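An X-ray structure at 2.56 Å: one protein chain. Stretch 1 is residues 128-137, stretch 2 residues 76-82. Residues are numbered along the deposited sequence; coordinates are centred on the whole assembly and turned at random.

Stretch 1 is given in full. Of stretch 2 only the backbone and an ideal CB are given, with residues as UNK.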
# COMPACT_ATOMS: atom_id res chain seq x y z
N ASP A 128 -18.46 7.69 31.47
CA ASP A 128 -17.61 8.39 32.44
C ASP A 128 -16.92 9.58 31.80
O ASP A 128 -16.84 10.65 32.40
CB ASP A 128 -16.52 7.46 33.05
CG ASP A 128 -17.05 6.56 34.15
OD1 ASP A 128 -18.25 6.61 34.48
OD2 ASP A 128 -16.27 5.75 34.66
N CYS A 129 -16.41 9.37 30.57
CA CYS A 129 -15.71 10.44 29.88
C CYS A 129 -16.69 11.52 29.47
O CYS A 129 -16.35 12.71 29.54
CB CYS A 129 -14.97 9.89 28.67
SG CYS A 129 -13.51 8.86 29.04
N PHE A 130 -17.89 11.14 29.06
CA PHE A 130 -18.87 12.12 28.59
C PHE A 130 -19.37 12.96 29.75
O PHE A 130 -19.47 14.18 29.62
CB PHE A 130 -20.03 11.45 27.84
CG PHE A 130 -21.13 12.39 27.44
CD1 PHE A 130 -20.94 13.30 26.41
CD2 PHE A 130 -22.38 12.35 28.08
CE1 PHE A 130 -21.97 14.14 26.00
CE2 PHE A 130 -23.41 13.20 27.69
CZ PHE A 130 -23.21 14.11 26.65
N ASN A 131 -19.67 12.32 30.88
CA ASN A 131 -20.05 13.05 32.12
C ASN A 131 -18.99 14.01 32.61
O ASN A 131 -19.31 15.07 33.15
CB ASN A 131 -20.46 12.10 33.27
CG ASN A 131 -21.77 11.37 32.97
OD1 ASN A 131 -22.62 11.86 32.21
ND2 ASN A 131 -21.92 10.18 33.55
N ALA A 132 -17.72 13.66 32.43
CA ALA A 132 -16.61 14.59 32.76
C ALA A 132 -16.63 15.84 31.84
O ALA A 132 -16.32 16.93 32.29
CB ALA A 132 -15.29 13.86 32.69
N ILE A 133 -16.99 15.69 30.57
CA ILE A 133 -17.13 16.85 29.65
C ILE A 133 -18.30 17.74 30.07
O ILE A 133 -18.17 18.96 30.10
CB ILE A 133 -17.37 16.41 28.18
CG1 ILE A 133 -16.17 15.64 27.64
CG2 ILE A 133 -17.67 17.60 27.25
CD1 ILE A 133 -16.49 14.98 26.32
N VAL A 134 -19.43 17.11 30.39
CA VAL A 134 -20.60 17.84 30.88
C VAL A 134 -20.27 18.57 32.18
O VAL A 134 -20.64 19.72 32.34
CB VAL A 134 -21.78 16.88 31.11
CG1 VAL A 134 -22.94 17.55 31.83
CG2 VAL A 134 -22.23 16.28 29.79
N TRP A 135 -19.54 17.93 33.09
CA TRP A 135 -19.08 18.59 34.35
C TRP A 135 -18.23 19.80 34.07
O TRP A 135 -18.43 20.83 34.66
CB TRP A 135 -18.32 17.59 35.24
CG TRP A 135 -17.77 18.17 36.46
CD1 TRP A 135 -18.40 18.24 37.65
CD2 TRP A 135 -16.50 18.81 36.63
NE1 TRP A 135 -17.61 18.90 38.55
CE2 TRP A 135 -16.43 19.25 37.96
CE3 TRP A 135 -15.42 19.08 35.79
CZ2 TRP A 135 -15.33 19.92 38.49
CZ3 TRP A 135 -14.33 19.79 36.30
CH2 TRP A 135 -14.29 20.19 37.64
N ALA A 136 -17.27 19.68 33.16
CA ALA A 136 -16.39 20.81 32.80
C ALA A 136 -17.17 21.98 32.22
O ALA A 136 -16.87 23.16 32.51
CB ALA A 136 -15.35 20.35 31.79
N ARG A 137 -18.15 21.67 31.37
CA ARG A 137 -18.99 22.72 30.77
C ARG A 137 -19.84 23.41 31.84
O ARG A 137 -19.95 24.62 31.85
CB ARG A 137 -19.90 22.15 29.68
CG ARG A 137 -20.61 23.20 28.90
CD ARG A 137 -21.72 22.58 28.08
NE ARG A 137 -22.79 22.09 28.94
CZ ARG A 137 -23.91 21.56 28.47
NH1 ARG A 137 -24.08 21.45 27.15
NH2 ARG A 137 -24.85 21.13 29.31
N UNK A 76 -9.44 28.26 26.28
CA UNK A 76 -9.81 26.94 25.84
C UNK A 76 -9.59 25.85 26.85
O UNK A 76 -8.92 26.05 27.85
CB UNK A 76 -9.04 26.60 24.56
N UNK A 77 -10.21 24.70 26.59
CA UNK A 77 -10.12 23.55 27.47
C UNK A 77 -9.97 22.29 26.66
O UNK A 77 -10.67 22.08 25.69
CB UNK A 77 -11.35 23.46 28.38
N UNK A 78 -9.05 21.42 27.08
CA UNK A 78 -8.82 20.14 26.45
C UNK A 78 -9.08 19.01 27.42
O UNK A 78 -8.41 18.92 28.44
CB UNK A 78 -7.39 20.06 25.91
N UNK A 79 -10.07 18.17 27.11
CA UNK A 79 -10.35 16.98 27.90
C UNK A 79 -9.46 15.86 27.39
O UNK A 79 -9.47 15.55 26.19
CB UNK A 79 -11.83 16.59 27.83
N UNK A 80 -8.71 15.24 28.31
CA UNK A 80 -7.75 14.23 27.93
C UNK A 80 -8.16 12.87 28.50
O UNK A 80 -8.28 12.71 29.70
CB UNK A 80 -6.35 14.62 28.41
N UNK A 81 -8.39 11.91 27.61
CA UNK A 81 -8.71 10.56 28.00
C UNK A 81 -7.51 9.67 27.67
O UNK A 81 -7.09 9.62 26.49
CB UNK A 81 -9.98 10.07 27.30
N UNK A 82 -6.94 9.00 28.68
CA UNK A 82 -5.78 8.13 28.46
C UNK A 82 -6.13 6.86 27.70
O UNK A 82 -7.29 6.48 27.64
CB UNK A 82 -5.15 7.76 29.80

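Residues 128-137 form a helix whose hydrogen-bonding ladder is intact, from Ala-132 N to Asp-128 O (3.1 Å) through Arg-137 N to Ile-133 O (3.0 Å). It runs nearly antiparallel to the strand of stretch 2, at 160°, with the axes 9.8 Å apart at closest approach. Cys-129, Ala-132, Ile-133 and Ala-136 offer the strand an apolar surface without a charge, so the positions whose CA-to-CB bonds point toward the helix should carry apolar side chains.

Position 76 lies out of reach, with phi/psi of -81/165 that almost any residue can adopt; stretch 1 sets no preference. It is Gly-76.

At position 77 the extended backbone directs CB toward the helix, yet nothing of stretch 1 lies within 5.5 Å of the ideal CB. A branched or long apolar chain could cross the gap to the small Ala-136; leucine, isoleucine or methionine would suit. The residue is Leu-77, with chi1 t and chi2 p, and its CD2 packs 3.6 Å from Ala-136 CB.

Position 78 points its CB out of reach of the helix, and its beta backbone would suit a branched residue among many others. Val-78 occupies it.

Position 79 meets the helix more closely: its CA is 7.0 Å from Ile-133 CA, and its ideal CB is 4.4 Å from Ile-133 CG1. Between Ile-133 and the two alanines, a flexible apolar chain would fit well, though leucine is also plausible. Met-79, m at all three chi angles, folds along this surface. Its CG lies 3.9 Å from Ile-133 CG1, SD 4.0 Å from Ala-136 CB, and CE 4.0 Å from Ala-132 CB, so one chain touches three helix residues.

Position 80 again faces out of reach, and the helix cannot discriminate among side chains there. His-80 has both ring nitrogens hydrogen-bonded elsewhere in the structure.

Position 81 faces the helix again, its ideal CB 4.1 Å from Cys-129 SG. The space between Cys-129 and Ile-133 could take a large apolar chain, aromatic or aliphatic. Phe-81, with chi1 m, lays one ring face against Cys-129: CB and SG of Cys-129 each sit 3.8 Å from the centroid of the Phe-81 ring, near its normal, making a CH-pi and a sulfur-aromatic contact. Ile-133 CD1 approaches the ring edge, 4.0 Å from Phe-81 CZ.

Position 82 leaves the helix behind, and its backbone (-71/162) admits many residues, polar ones included. It is His-82, with chi1 p, and makes no contact with stretch 1.

Stretch 2, residues 76-82: GLVMHFH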
# COMPACT_ATOMS: atom_id res chain seq x y z
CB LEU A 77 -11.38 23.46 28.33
CG LEU A 77 -11.55 22.18 29.16
CD1 LEU A 77 -10.54 22.14 30.28
CD2 LEU A 77 -12.98 22.01 29.67
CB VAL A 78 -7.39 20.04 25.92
CG1 VAL A 78 -7.11 18.66 25.32
CG2 VAL A 78 -7.11 21.15 24.90
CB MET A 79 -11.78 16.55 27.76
CG MET A 79 -12.80 17.57 28.18
SD MET A 79 -12.74 17.98 29.91
CE MET A 79 -13.00 16.40 30.69
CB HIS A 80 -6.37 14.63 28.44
CG HIS A 80 -5.29 13.63 28.12
ND1 HIS A 80 -4.06 13.64 28.75
CD2 HIS A 80 -5.25 12.60 27.24
CE1 HIS A 80 -3.31 12.66 28.28
NE2 HIS A 80 -4.01 12.02 27.36
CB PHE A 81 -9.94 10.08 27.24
CG PHE A 81 -11.09 11.07 27.22
CD1 PHE A 81 -11.46 11.74 28.35
CD2 PHE A 81 -11.80 11.29 26.07
CE1 PHE A 81 -12.54 12.61 28.35
CE2 PHE A 81 -12.89 12.16 26.04
CZ PHE A 81 -13.24 12.84 27.20
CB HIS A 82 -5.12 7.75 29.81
CG HIS A 82 -5.97 6.86 30.67
ND1 HIS A 82 -5.98 5.50 30.53
CD2 HIS A 82 -6.86 7.15 31.65
CE1 HIS A 82 -6.83 4.98 31.41
NE2 HIS A 82 -7.37 5.96 32.10
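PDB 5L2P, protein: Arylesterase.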